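Local structure of NAD-dependent epimerase/dehydratase (Methylobacillus flagellatus KT, 3GPI) at residues Thr30-Ser35 against Ala57-Leu62; Ala48-Pro53 against Leu67-Ala72; Ile6-Cys11 against Glu17-Leu22. The protein is of unknown function but has the Rossmann-type fold of the NAD-dependent epimerase/dehydratase family and so probably binds a nicotinamide dinucleotide cofactor. All blocks are in the same frame, centred on the assembly; numbering follows the deposited sequence.

Interaction 1: residues Thr30-Ser35 against Ala57-Leu62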
ATOM      1  N   THR A  30       7.828   0.755 -16.625  1.00 14.32           N
ATOM      2  CA  THR A  30       9.224   0.958 -16.180  1.00 13.87           C
ATOM      3  C   THR A  30       9.205   1.359 -14.723  1.00 14.95           C
ATOM      4  O   THR A  30       8.367   2.151 -14.286  1.00 14.94           O
ATOM      5  CB  THR A  30       9.915   2.082 -17.016  1.00 14.70           C
ATOM      6  OG1 THR A  30       9.797   1.737 -18.403  1.00 16.00           O
ATOM      7  CG2 THR A  30      11.410   2.214 -16.637  1.00 14.99           C
ATOM      8  N   GLY A  31      10.176   0.847 -13.953  1.00 14.56           N
ATOM      9  CA  GLY A  31      10.307   1.235 -12.549  1.00 14.61           C
ATOM     10  C   GLY A  31      11.502   2.131 -12.290  1.00 15.61           C
ATOM     11  O   GLY A  31      12.463   2.142 -13.073  1.00 16.48           O
ATOM     12  N   LEU A  32      11.429   2.863 -11.209  1.00 17.17           N
ATOM     13  CA  LEU A  32      12.541   3.658 -10.748  1.00 18.57           C
ATOM     14  C   LEU A  32      12.923   3.053  -9.403  1.00 18.39           C
ATOM     15  O   LEU A  32      12.099   3.034  -8.465  1.00 18.79           O
ATOM     16  CB  LEU A  32      12.090   5.130 -10.611  1.00 20.45           C
ATOM     17  CG  LEU A  32      13.078   6.282 -10.445  1.00 23.54           C
ATOM     18  CD1 LEU A  32      12.329   7.582 -10.710  1.00 24.03           C
ATOM     19  CD2 LEU A  32      13.663   6.282  -9.030  1.00 26.19           C
ATOM     20  N   ARG A  33      14.173   2.574  -9.292  1.00 18.22           N
ATOM     21  CA  ARG A  33      14.665   1.915  -8.075  1.00 20.12           C
ATOM     22  C   ARG A  33      15.979   2.516  -7.592  1.00 21.19           C
ATOM     23  O   ARG A  33      16.581   3.325  -8.286  1.00 22.64           O
ATOM     24  CB  ARG A  33      14.871   0.440  -8.385  1.00 19.51           C
ATOM     25  CG  ARG A  33      16.062   0.203  -9.327  1.00 20.64           C
ATOM     26  CD  ARG A  33      16.442  -1.233  -9.405  1.00 21.56           C
ATOM     27  NE  ARG A  33      17.308  -1.453 -10.554  1.00 21.41           N
ATOM     28  CZ  ARG A  33      18.596  -1.776 -10.478  1.00 25.56           C
ATOM     29  NH1 ARG A  33      19.187  -1.951  -9.297  1.00 27.15           N
ATOM     30  NH2 ARG A  33      19.289  -1.960 -11.585  1.00 25.14           N
ATOM     31  N   ARG A  34      16.415   2.116  -6.399  1.00 22.43           N
ATOM     32  CA  ARG A  34      17.787   2.379  -5.927  1.00 24.43           C
ATOM     33  C   ARG A  34      18.787   1.276  -6.353  1.00 24.35           C
ATOM     34  O   ARG A  34      18.393   0.102  -6.532  1.00 25.45           O
ATOM     35  CB  ARG A  34      17.760   2.443  -4.410  1.00 24.53           C
ATOM     36  CG  ARG A  34      16.850   3.528  -3.829  1.00 26.96           C
ATOM     37  CD  ARG A  34      16.963   3.567  -2.296  1.00 34.70           C
ATOM     38  NE  ARG A  34      16.620   2.272  -1.709  1.00 40.54           N
ATOM     39  CZ  ARG A  34      15.406   1.929  -1.296  1.00 42.50           C
ATOM     40  NH1 ARG A  34      14.401   2.802  -1.367  1.00 43.63           N
ATOM     41  NH2 ARG A  34      15.200   0.717  -0.805  1.00 42.97           N
ATOM     42  N   SER A  35      20.090   1.613  -6.429  1.00 27.26           N
ATOM     43  CA  SER A  35      21.131   0.637  -6.832  1.00 28.33           C
ATOM     44  C   SER A  35      21.260  -0.547  -5.877  1.00 28.02           C
ATOM     45  O   SER A  35      21.558  -1.650  -6.298  1.00 28.62           O
ATOM     46  CB  SER A  35      22.489   1.302  -7.029  1.00 29.44           C
ATOM     47  OG  SER A  35      22.988   1.795  -5.813  1.00 33.21           O
ATOM     48  N   ALA A  57      16.878  13.318 -14.638  1.00 21.95           N
ATOM     49  CA  ALA A  57      16.773  14.010 -15.912  1.00 21.77           C
ATOM     50  C   ALA A  57      16.396  13.094 -17.062  1.00 21.32           C
ATOM     51  O   ALA A  57      16.051  13.594 -18.111  1.00 22.24           O
ATOM     52  CB  ALA A  57      18.076  14.738 -16.230  1.00 23.23           C
ATOM     53  N   SER A  58      16.474  11.775 -16.887  1.00 19.65           N
ATOM     54  CA  SER A  58      16.188  10.833 -17.986  1.00 18.30           C
ATOM     55  C   SER A  58      14.722  10.400 -17.999  1.00 17.06           C
ATOM     56  O   SER A  58      14.221   9.898 -19.015  1.00 17.40           O
ATOM     57  CB  SER A  58      17.061   9.579 -17.849  1.00 18.68           C
ATOM     58  OG  SER A  58      16.548   8.707 -16.862  1.00 18.43           O
ATOM     59  N   ILE A  59      14.035  10.532 -16.878  1.00 16.75           N
ATOM     60  CA  ILE A  59      12.716   9.877 -16.777  1.00 16.58           C
ATOM     61  C   ILE A  59      11.664  10.452 -17.730  1.00 15.61           C
ATOM     62  O   ILE A  59      10.754   9.725 -18.151  1.00 15.26           O
ATOM     63  CB  ILE A  59      12.147   9.767 -15.326  1.00 17.62           C
ATOM     64  CG1 ILE A  59      11.748  11.123 -14.718  1.00 16.02           C
ATOM     65  CG2 ILE A  59      13.123   8.999 -14.421  1.00 19.65           C
ATOM     66  CD1 ILE A  59      11.077  10.960 -13.348  1.00 16.55           C
ATOM     67  N   VAL A  60      11.747  11.732 -18.081  1.00 15.68           N
ATOM     68  CA  VAL A  60      10.770  12.294 -19.007  1.00 15.54           C
ATOM     69  C   VAL A  60      10.836  11.619 -20.365  1.00 14.92           C
ATOM     70  O   VAL A  60       9.828  11.614 -21.102  1.00 13.94           O
ATOM     71  CB  VAL A  60      10.924  13.820 -19.118  1.00 15.28           C
ATOM     72  CG1 VAL A  60      12.103  14.209 -20.023  1.00 16.92           C
ATOM     73  CG2 VAL A  60       9.634  14.476 -19.586  1.00 18.80           C
ATOM     74  N   HIS A  61      11.979  11.017 -20.698  1.00 14.30           N
ATOM     75  CA  HIS A  61      12.047  10.295 -21.983  1.00 13.65           C
ATOM     76  C   HIS A  61      11.171   9.052 -22.015  1.00 14.60           C
ATOM     77  O   HIS A  61      10.844   8.532 -23.099  1.00 17.05           O
ATOM     78  CB  HIS A  61      13.462   9.932 -22.333  1.00 14.22           C
ATOM     79  CG  HIS A  61      14.274  11.077 -22.827  1.00 16.99           C
ATOM     80  ND1 HIS A  61      15.641  11.109 -22.680  1.00 21.96           N
ATOM     81  CD2 HIS A  61      13.924  12.234 -23.445  1.00 15.57           C
ATOM     82  CE1 HIS A  61      16.104  12.239 -23.197  1.00 23.89           C
ATOM     83  NE2 HIS A  61      15.079  12.937 -23.668  1.00 22.18           N
ATOM     84  N   LEU A  62      10.783   8.557 -20.851  1.00 14.45           N
ATOM     85  CA  LEU A  62       9.848   7.439 -20.799  1.00 13.84           C
ATOM     86  C   LEU A  62       8.439   7.833 -21.220  1.00 14.32           C
ATOM     87  O   LEU A  62       7.608   6.982 -21.534  1.00 15.87           O
ATOM     88  CB  LEU A  62       9.779   6.862 -19.381  1.00 14.42           C
ATOM     89  CG  LEU A  62      11.080   6.258 -18.861  1.00 15.75           C
ATOM     90  CD1 LEU A  62      10.943   6.013 -17.344  1.00 16.22           C
ATOM     91  CD2 LEU A  62      11.387   4.982 -19.615  1.00 18.07           C
TER
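T30 and L62 meet end on, and both leucine methyls bear on the threonine methyl. L62 CD1 rests against T30 CG2 at 3.9 Å, with CD2 hardly farther from it. L62 CD2 also lies by the hydroxyl, 3.8 Å from T30 OG1, which is van der Waals contact with a polar atom. A chi1 of -55° sets OG1 of T30 beside the backbone N and CG2 anti to it, which turns both branches to L62. The second contact is purely apolar: L32 CD1 lies 4.1 Å from I59 CG2, the two side chains roughly perpendicular. Strand 29-33 is a parallel strand of the Rossmann-type sheet, and 57-62 belongs to the connection that carries the chain from strand 45-47 to strand 66-69. With an alanine in place of L62, both methyls are gone, and the end of T30 would probably be left facing a gap. Backbone bonds curl the connection: H61 N donates to S58 O, and L62 N to I59 O at 2.9 Å. I59 and L62 both touch L46 of strand 45-47.

Interaction 2: residues Ala48-Pro53 against Leu67-Ala72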
ATOM      1  N   ALA A  48      17.644   5.624  -9.946  1.00 24.41           N
ATOM      2  CA  ALA A  48      17.661   7.036  -9.659  1.00 26.14           C
ATOM      3  C   ALA A  48      17.342   7.289  -8.199  1.00 27.03           C
ATOM      4  O   ALA A  48      16.969   6.363  -7.468  1.00 28.01           O
ATOM      5  CB  ALA A  48      16.680   7.782 -10.568  1.00 26.44           C
ATOM      6  N   ASP A  49      17.491   8.539  -7.775  1.00 27.67           N
ATOM      7  CA  ASP A  49      17.263   8.934  -6.394  1.00 28.66           C
ATOM      8  C   ASP A  49      16.308  10.076  -6.433  1.00 28.07           C
ATOM      9  O   ASP A  49      16.668  11.180  -6.861  1.00 28.17           O
ATOM     10  CB  ASP A  49      18.576   9.384  -5.731  1.00 28.99           C
ATOM     11  CG  ASP A  49      18.396   9.776  -4.257  1.00 32.12           C
ATOM     12  OD1 ASP A  49      17.271  10.034  -3.785  1.00 34.36           O
ATOM     13  OD2 ASP A  49      19.419   9.841  -3.555  1.00 35.79           O
ATOM     14  N   VAL A  50      15.074   9.832  -5.989  1.00 27.77           N
ATOM     15  CA  VAL A  50      14.033  10.847  -6.042  1.00 27.62           C
ATOM     16  C   VAL A  50      14.354  12.118  -5.245  1.00 27.76           C
ATOM     17  O   VAL A  50      13.771  13.157  -5.488  1.00 26.62           O
ATOM     18  CB  VAL A  50      12.636  10.280  -5.670  1.00 27.72           C
ATOM     19  CG1 VAL A  50      12.229   9.173  -6.663  1.00 28.31           C
ATOM     20  CG2 VAL A  50      12.621   9.772  -4.217  1.00 27.46           C
ATOM     21  N   THR A  51      15.312  12.018  -4.313  1.00 29.46           N
ATOM     22  CA  THR A  51      15.733  13.182  -3.515  1.00 30.23           C
ATOM     23  C   THR A  51      16.786  14.038  -4.225  1.00 30.20           C
ATOM     24  O   THR A  51      17.114  15.133  -3.764  1.00 30.70           O
ATOM     25  CB  THR A  51      16.257  12.771  -2.107  1.00 30.27           C
ATOM     26  OG1 THR A  51      17.466  12.004  -2.224  1.00 31.39           O
ATOM     27  CG2 THR A  51      15.198  11.950  -1.367  1.00 32.00           C
ATOM     28  N   ARG A  52      17.308  13.522  -5.339  1.00 28.89           N
ATOM     29  CA  ARG A  52      18.354  14.197  -6.094  1.00 28.89           C
ATOM     30  C   ARG A  52      17.905  14.489  -7.524  1.00 27.59           C
ATOM     31  O   ARG A  52      18.045  13.636  -8.403  1.00 27.61           O
ATOM     32  CB  ARG A  52      19.606  13.342  -6.091  1.00 28.97           C
ATOM     33  CG  ARG A  52      20.344  13.357  -4.742  1.00 31.53           C
ATOM     34  CD  ARG A  52      21.498  12.373  -4.764  1.00 37.26           C
ATOM     35  NE  ARG A  52      22.434  12.659  -5.853  1.00 39.71           N
ATOM     36  CZ  ARG A  52      23.074  11.734  -6.571  1.00 40.17           C
ATOM     37  NH1 ARG A  52      22.871  10.438  -6.348  1.00 40.47           N
ATOM     38  NH2 ARG A  52      23.906  12.111  -7.529  1.00 39.66           N
ATOM     39  N   PRO A  53      17.390  15.701  -7.767  1.00 27.42           N
ATOM     40  CA  PRO A  53      16.911  16.074  -9.099  1.00 26.84           C
ATOM     41  C   PRO A  53      17.879  15.759 -10.242  1.00 27.29           C
ATOM     42  O   PRO A  53      17.423  15.450 -11.339  1.00 25.54           O
ATOM     43  CB  PRO A  53      16.665  17.579  -8.983  1.00 26.88           C
ATOM     44  CG  PRO A  53      16.358  17.784  -7.545  1.00 28.30           C
ATOM     45  CD  PRO A  53      17.181  16.794  -6.790  1.00 27.01           C
ATOM     46  N   LEU A  67       1.756   7.901 -13.642  1.00 12.67           N
ATOM     47  CA  LEU A  67       2.756   7.708 -12.596  1.00 12.98           C
ATOM     48  C   LEU A  67       2.134   6.993 -11.419  1.00 13.07           C
ATOM     49  O   LEU A  67       1.092   7.438 -10.948  1.00 13.05           O
ATOM     50  CB  LEU A  67       3.288   9.058 -12.138  1.00 13.65           C
ATOM     51  CG  LEU A  67       4.212   9.039 -10.910  1.00 14.03           C
ATOM     52  CD1 LEU A  67       5.507   8.275 -11.159  1.00 16.87           C
ATOM     53  CD2 LEU A  67       4.505  10.491 -10.491  1.00 14.97           C
ATOM     54  N   VAL A  68       2.750   5.891 -10.965  1.00 12.94           N
ATOM     55  CA  VAL A  68       2.374   5.303  -9.679  1.00 12.45           C
ATOM     56  C   VAL A  68       3.539   5.572  -8.739  1.00 12.16           C
ATOM     57  O   VAL A  68       4.649   5.106  -9.002  1.00 14.04           O
ATOM     58  CB  VAL A  68       2.126   3.771  -9.784  1.00 11.89           C
ATOM     59  CG1 VAL A  68       1.688   3.241  -8.435  1.00 13.70           C
ATOM     60  CG2 VAL A  68       1.071   3.491 -10.829  1.00 13.23           C
ATOM     61  N   TYR A  69       3.294   6.337  -7.684  1.00 14.22           N
ATOM     62  CA  TYR A  69       4.365   6.732  -6.799  1.00 16.06           C
ATOM     63  C   TYR A  69       4.229   5.968  -5.493  1.00 16.78           C
ATOM     64  O   TYR A  69       3.270   6.179  -4.761  1.00 16.27           O
ATOM     65  CB  TYR A  69       4.300   8.245  -6.572  1.00 16.89           C
ATOM     66  CG  TYR A  69       5.528   8.817  -5.915  1.00 19.47           C
ATOM     67  CD1 TYR A  69       6.612   9.222  -6.676  1.00 19.95           C
ATOM     68  CD2 TYR A  69       5.603   8.927  -4.529  1.00 22.67           C
ATOM     69  CE1 TYR A  69       7.744   9.723  -6.083  1.00 23.53           C
ATOM     70  CE2 TYR A  69       6.725   9.454  -3.922  1.00 25.72           C
ATOM     71  CZ  TYR A  69       7.791   9.835  -4.705  1.00 25.27           C
ATOM     72  OH  TYR A  69       8.914  10.333  -4.100  1.00 27.40           O
ATOM     73  N   CYS A  70       5.204   5.101  -5.252  1.00 18.39           N
ATOM     74  CA  CYS A  70       5.227   4.210  -4.088  1.00 21.81           C
ATOM     75  C   CYS A  70       6.306   4.605  -3.071  1.00 23.59           C
ATOM     76  O   CYS A  70       6.306   4.053  -1.967  1.00 24.62           O
ATOM     77  CB  CYS A  70       5.546   2.803  -4.550  1.00 22.83           C
ATOM     78  SG  CYS A  70       4.505   2.165  -5.849  1.00 26.29           S
ATOM     79  N   VAL A  71       7.173   5.568  -3.408  1.00 24.20           N
ATOM     80  CA  VAL A  71       8.367   5.849  -2.576  1.00 24.85           C
ATOM     81  C   VAL A  71       8.004   6.344  -1.159  1.00 24.81           C
ATOM     82  O   VAL A  71       8.591   5.876  -0.185  1.00 25.47           O
ATOM     83  CB  VAL A  71       9.343   6.818  -3.290  1.00 25.25           C
ATOM     84  CG1 VAL A  71      10.543   7.200  -2.380  1.00 26.06           C
ATOM     85  CG2 VAL A  71       9.806   6.205  -4.620  1.00 25.41           C
ATOM     86  N   ALA A  72       7.022   7.236  -1.047  1.00 24.11           N
ATOM     87  CA  ALA A  72       6.652   7.810   0.259  1.00 23.99           C
ATOM     88  C   ALA A  72       6.137   6.692   1.156  1.00 25.07           C
ATOM     89  O   ALA A  72       6.486   6.622   2.348  1.00 25.20           O
ATOM     90  CB  ALA A  72       5.624   8.958   0.092  1.00 24.82           C
TER
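D49 OD1, next in sequence to the contacting residue V50, is gripped twice by T51. The hydroxyl T51 OG1 donates to D49 OD1 at a short 2.5 Å, and the amide T51 N donates to D49 OD1 at 2.8 Å with an N-H...O angle of 152°. Both donors come from the same face, tilted some 40° out of the carboxylate plane. The amide bond makes this an Asx turn, and it is nested in a type I beta turn from D49 to R52, closed by R52 N to D49 O. With its neighbours D49 and T51 tied together, V50 sits in the turn with its side chain directed at 67-72.

One methyl does the work. V50 CG2 lies 3.8 Å from V71 CG1, the two valines meeting tip to tip, and also 3.8 Å from Y69 OH. The tyrosine comes in from the opposite direction to V50: CG is anti to the backbone N (chi1 -167°), which runs the ring outward until its hydroxyl reaches the valine. V71 also braces that ring from within its own segment, its CG2 methyl sitting 4.1 Å above one face, toward the rim. The two branches of V71 are thus shared out, CG1 to V50 and CG2 to the tyrosine.

V71 touches the glycine-rich loop as well, which in relatives lies against the cofactor pyrophosphate; the D49-V50 turn is probably near the adenine, as in short-chain dehydrogenases. Helix 86-95 closes over the contact, with T92 touching both V50 and Y69 and N91 ND2 bonding to V50 O. L32 of strand 29-33 also packs on V50, while A9 of strand 6-9 touches Y69 and helix 71-76 sets out from V71.

Interaction 3: residues Ile6-Cys11 against Glu17-Leu22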
ATOM      1  N   ILE A   6       3.377   3.325 -18.209  1.00 13.67           N
ATOM      2  CA  ILE A   6       3.335   3.493 -16.759  1.00 14.24           C
ATOM      3  C   ILE A   6       4.736   3.612 -16.222  1.00 13.28           C
ATOM      4  O   ILE A   6       5.595   2.810 -16.572  1.00 14.69           O
ATOM      5  CB  ILE A   6       2.724   2.248 -16.074  1.00 14.20           C
ATOM      6  CG1 ILE A   6       1.476   1.715 -16.785  1.00 17.77           C
ATOM      7  CG2 ILE A   6       2.443   2.526 -14.606  1.00 14.85           C
ATOM      8  CD1 ILE A   6       0.287   2.610 -16.710  1.00 19.76           C
ATOM      9  N   LEU A   7       4.960   4.624 -15.385  1.00 12.90           N
ATOM     10  CA  LEU A   7       6.191   4.709 -14.583  1.00 13.32           C
ATOM     11  C   LEU A   7       5.827   4.425 -13.142  1.00 12.48           C
ATOM     12  O   LEU A   7       4.921   5.060 -12.611  1.00 13.26           O
ATOM     13  CB  LEU A   7       6.798   6.096 -14.705  1.00 13.52           C
ATOM     14  CG  LEU A   7       7.981   6.387 -13.783  1.00 13.72           C
ATOM     15  CD1 LEU A   7       9.127   5.422 -13.958  1.00 16.67           C
ATOM     16  CD2 LEU A   7       8.416   7.826 -14.041  1.00 15.77           C
ATOM     17  N   ILE A   8       6.496   3.430 -12.552  1.00 13.42           N
ATOM     18  CA  ILE A   8       6.296   3.114 -11.130  1.00 13.84           C
ATOM     19  C   ILE A   8       7.539   3.592 -10.377  1.00 14.48           C
ATOM     20  O   ILE A   8       8.633   3.052 -10.607  1.00 15.59           O
ATOM     21  CB  ILE A   8       6.118   1.604 -10.932  1.00 13.98           C
ATOM     22  CG1 ILE A   8       4.863   1.103 -11.691  1.00 14.84           C
ATOM     23  CG2 ILE A   8       6.022   1.280  -9.421  1.00 14.46           C
ATOM     24  CD1 ILE A   8       4.718  -0.409 -11.756  1.00 16.02           C
ATOM     25  N   ALA A   9       7.391   4.607  -9.540  1.00 15.70           N
ATOM     26  CA  ALA A   9       8.515   5.092  -8.749  1.00 17.12           C
ATOM     27  C   ALA A   9       8.484   4.373  -7.424  1.00 18.46           C
ATOM     28  O   ALA A   9       7.557   4.553  -6.641  1.00 19.11           O
ATOM     29  CB  ALA A   9       8.433   6.559  -8.537  1.00 17.91           C
ATOM     30  N   GLY A  10       9.512   3.563  -7.186  1.00 19.89           N
ATOM     31  CA  GLY A  10       9.594   2.736  -6.002  1.00 21.60           C
ATOM     32  C   GLY A  10       9.336   1.301  -6.385  1.00 22.21           C
ATOM     33  O   GLY A  10       8.206   0.936  -6.748  1.00 24.13           O
ATOM     34  N   CYS A  11      10.371   0.472  -6.292  1.00 22.10           N
ATOM     35  CA  CYS A  11      10.289  -0.921  -6.714  1.00 21.80           C
ATOM     36  C   CYS A  11      10.452  -1.901  -5.564  1.00 21.33           C
ATOM     37  O   CYS A  11      11.170  -2.909  -5.654  1.00 21.64           O
ATOM     38  CB  CYS A  11      11.314  -1.226  -7.802  1.00 21.41           C
ATOM     39  SG  CYS A  11      11.009  -0.321  -9.343  1.00 23.76           S
ATOM     40  N   GLU A  17       4.937  -6.237  -7.827  1.00 16.05           N
ATOM     41  CA  GLU A  17       3.756  -7.001  -8.127  1.00 14.84           C
ATOM     42  C   GLU A  17       2.831  -6.243  -9.067  1.00 14.55           C
ATOM     43  O   GLU A  17       2.251  -6.836  -9.973  1.00 15.64           O
ATOM     44  CB  GLU A  17       3.025  -7.415  -6.830  1.00 16.28           C
ATOM     45  CG  GLU A  17       1.692  -8.145  -7.018  1.00 16.86           C
ATOM     46  CD  GLU A  17       1.782  -9.496  -7.707  1.00 19.03           C
ATOM     47  OE1 GLU A  17       2.911 -10.037  -7.853  1.00 22.70           O
ATOM     48  OE2 GLU A  17       0.718 -10.000  -8.110  1.00 22.95           O
ATOM     49  N   LEU A  18       2.748  -4.928  -8.874  1.00 14.66           N
ATOM     50  CA  LEU A  18       1.977  -4.084  -9.778  1.00 14.86           C
ATOM     51  C   LEU A  18       2.568  -4.161 -11.177  1.00 14.34           C
ATOM     52  O   LEU A  18       1.849  -4.310 -12.165  1.00 14.45           O
ATOM     53  CB  LEU A  18       1.993  -2.664  -9.250  1.00 14.45           C
ATOM     54  CG  LEU A  18       1.267  -1.673 -10.176  1.00 13.24           C
ATOM     55  CD1 LEU A  18      -0.175  -2.069 -10.446  1.00 15.09           C
ATOM     56  CD2 LEU A  18       1.334  -0.275  -9.541  1.00 14.96           C
ATOM     57  N   ALA A  19       3.892  -4.039 -11.267  1.00 15.06           N
ATOM     58  CA  ALA A  19       4.522  -4.095 -12.591  1.00 14.93           C
ATOM     59  C   ALA A  19       4.200  -5.406 -13.285  1.00 15.42           C
ATOM     60  O   ALA A  19       3.916  -5.421 -14.487  1.00 15.46           O
ATOM     61  CB  ALA A  19       6.038  -3.895 -12.484  1.00 15.33           C
ATOM     62  N   ARG A  20       4.246  -6.501 -12.542  1.00 15.95           N
ATOM     63  CA  ARG A  20       4.000  -7.813 -13.132  1.00 17.67           C
ATOM     64  C   ARG A  20       2.610  -7.885 -13.733  1.00 17.41           C
ATOM     65  O   ARG A  20       2.411  -8.343 -14.862  1.00 18.06           O
ATOM     66  CB  ARG A  20       4.211  -8.897 -12.063  1.00 19.21           C
ATOM     67  CG  ARG A  20       4.100 -10.334 -12.565  1.00 22.65           C
ATOM     68  CD  ARG A  20       4.076 -11.382 -11.410  1.00 23.49           C
ATOM     69  NE  ARG A  20       2.830 -11.303 -10.627  1.00 23.78           N
ATOM     70  CZ  ARG A  20       1.677 -11.871 -10.976  1.00 24.76           C
ATOM     71  NH1 ARG A  20       1.597 -12.568 -12.111  1.00 26.62           N
ATOM     72  NH2 ARG A  20       0.601 -11.757 -10.210  1.00 24.59           N
ATOM     73  N   ARG A  21       1.623  -7.379 -12.990  1.00 16.24           N
ATOM     74  CA  ARG A  21       0.237  -7.402 -13.446  1.00 16.43           C
ATOM     75  C   ARG A  21       0.027  -6.501 -14.655  1.00 16.51           C
ATOM     76  O   ARG A  21      -0.589  -6.924 -15.647  1.00 17.55           O
ATOM     77  CB  ARG A  21      -0.696  -7.030 -12.285  1.00 17.37           C
ATOM     78  CG  ARG A  21      -0.744  -8.124 -11.214  1.00 18.93           C
ATOM     79  CD  ARG A  21      -1.490  -7.705  -9.921  1.00 21.53           C
ATOM     80  NE  ARG A  21      -1.504  -8.848  -9.002  1.00 21.50           N
ATOM     81  CZ  ARG A  21      -2.421  -9.808  -8.984  1.00 20.92           C
ATOM     82  NH1 ARG A  21      -3.531  -9.733  -9.730  1.00 20.97           N
ATOM     83  NH2 ARG A  21      -2.254 -10.804  -8.137  1.00 23.03           N
ATOM     84  N   LEU A  22       0.568  -5.287 -14.616  1.00 15.20           N
ATOM     85  CA  LEU A  22       0.377  -4.335 -15.703  1.00 14.50           C
ATOM     86  C   LEU A  22       1.071  -4.820 -16.963  1.00 15.15           C
ATOM     87  O   LEU A  22       0.535  -4.629 -18.051  1.00 15.68           O
ATOM     88  CB  LEU A  22       0.916  -2.960 -15.311  1.00 14.06           C
ATOM     89  CG  LEU A  22       0.109  -2.254 -14.245  1.00 14.41           C
ATOM     90  CD1 LEU A  22       0.865  -1.024 -13.848  1.00 14.53           C
ATOM     91  CD2 LEU A  22      -1.327  -1.920 -14.735  1.00 15.30           C
TER
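I6 opens the strand by setting both branches at its CB, CG1 and CG2, against L22 CD1, with the leucine lying athwart it. I6 CG2 is 4.0 Å from L22 CD1, and I6 CG1 is almost as near to the same methyl. Two residues on, I8 makes the main contact. Its extended arm (chi2 170°) pushes CD1 into the helix surface, 3.8 Å from A19 CB and 4.0 Å from L18 CG. Because the alanine is small, that methyl also comes down onto helix backbone, 3.8 Å from A19 N. Strand 6-9 and helix 17-22 run nearly antiparallel, at 167°, with their axes 10.0 Å apart. At G10 the chain leaves the strand with backbone angles at which a CB would press on the carbonyl O of A9.

A salt-bridge network joins E17, R20 and R21, where E17 and R21 meet helix 187-201. R20 grips E17 side-on, R20 NE to E17 OE1 and R20 NH2 to the syn side of E17 OE2 at 2.7 Å; R21 NE takes the anti side of OE2, from the same face. The arginines probably ease the closeness of E17 to D188, which R21 also meets in a long, weak ion pair.

Strand, glycine turn and helix form the first two elements of the beta-alpha-beta unit completed by strand 29-33. G10, with G12 and G15, fits the GxGxxG pattern of the Rossmann dinucleotide-binding fold.

How the interactions relate
All three contacts hang on one sheet, in which these strands run parallel, with strand 6-9 in the middle. Interaction 3 covers this strand with helix 13-24; strand 29-33 of interaction 1 pairs on one edge, through T30 O to I8 N at 2.9 Å, and strand 66-69 of interaction 2 on the other, through V68 O to A9 N at 2.8 Å. Interactions 1 and 2, whose centres are 9 Å apart, also meet directly: R33 O is 3.0 Å from A48 N, a probable hydrogen bond, and L32 CD2 packs 4.0 Å from V50 CG1. V71 CG2 comes within 3.4 Å of A9 O, so interactions 2 and 3 converge beside the glycine-rich loop, the probable dinucleotide site.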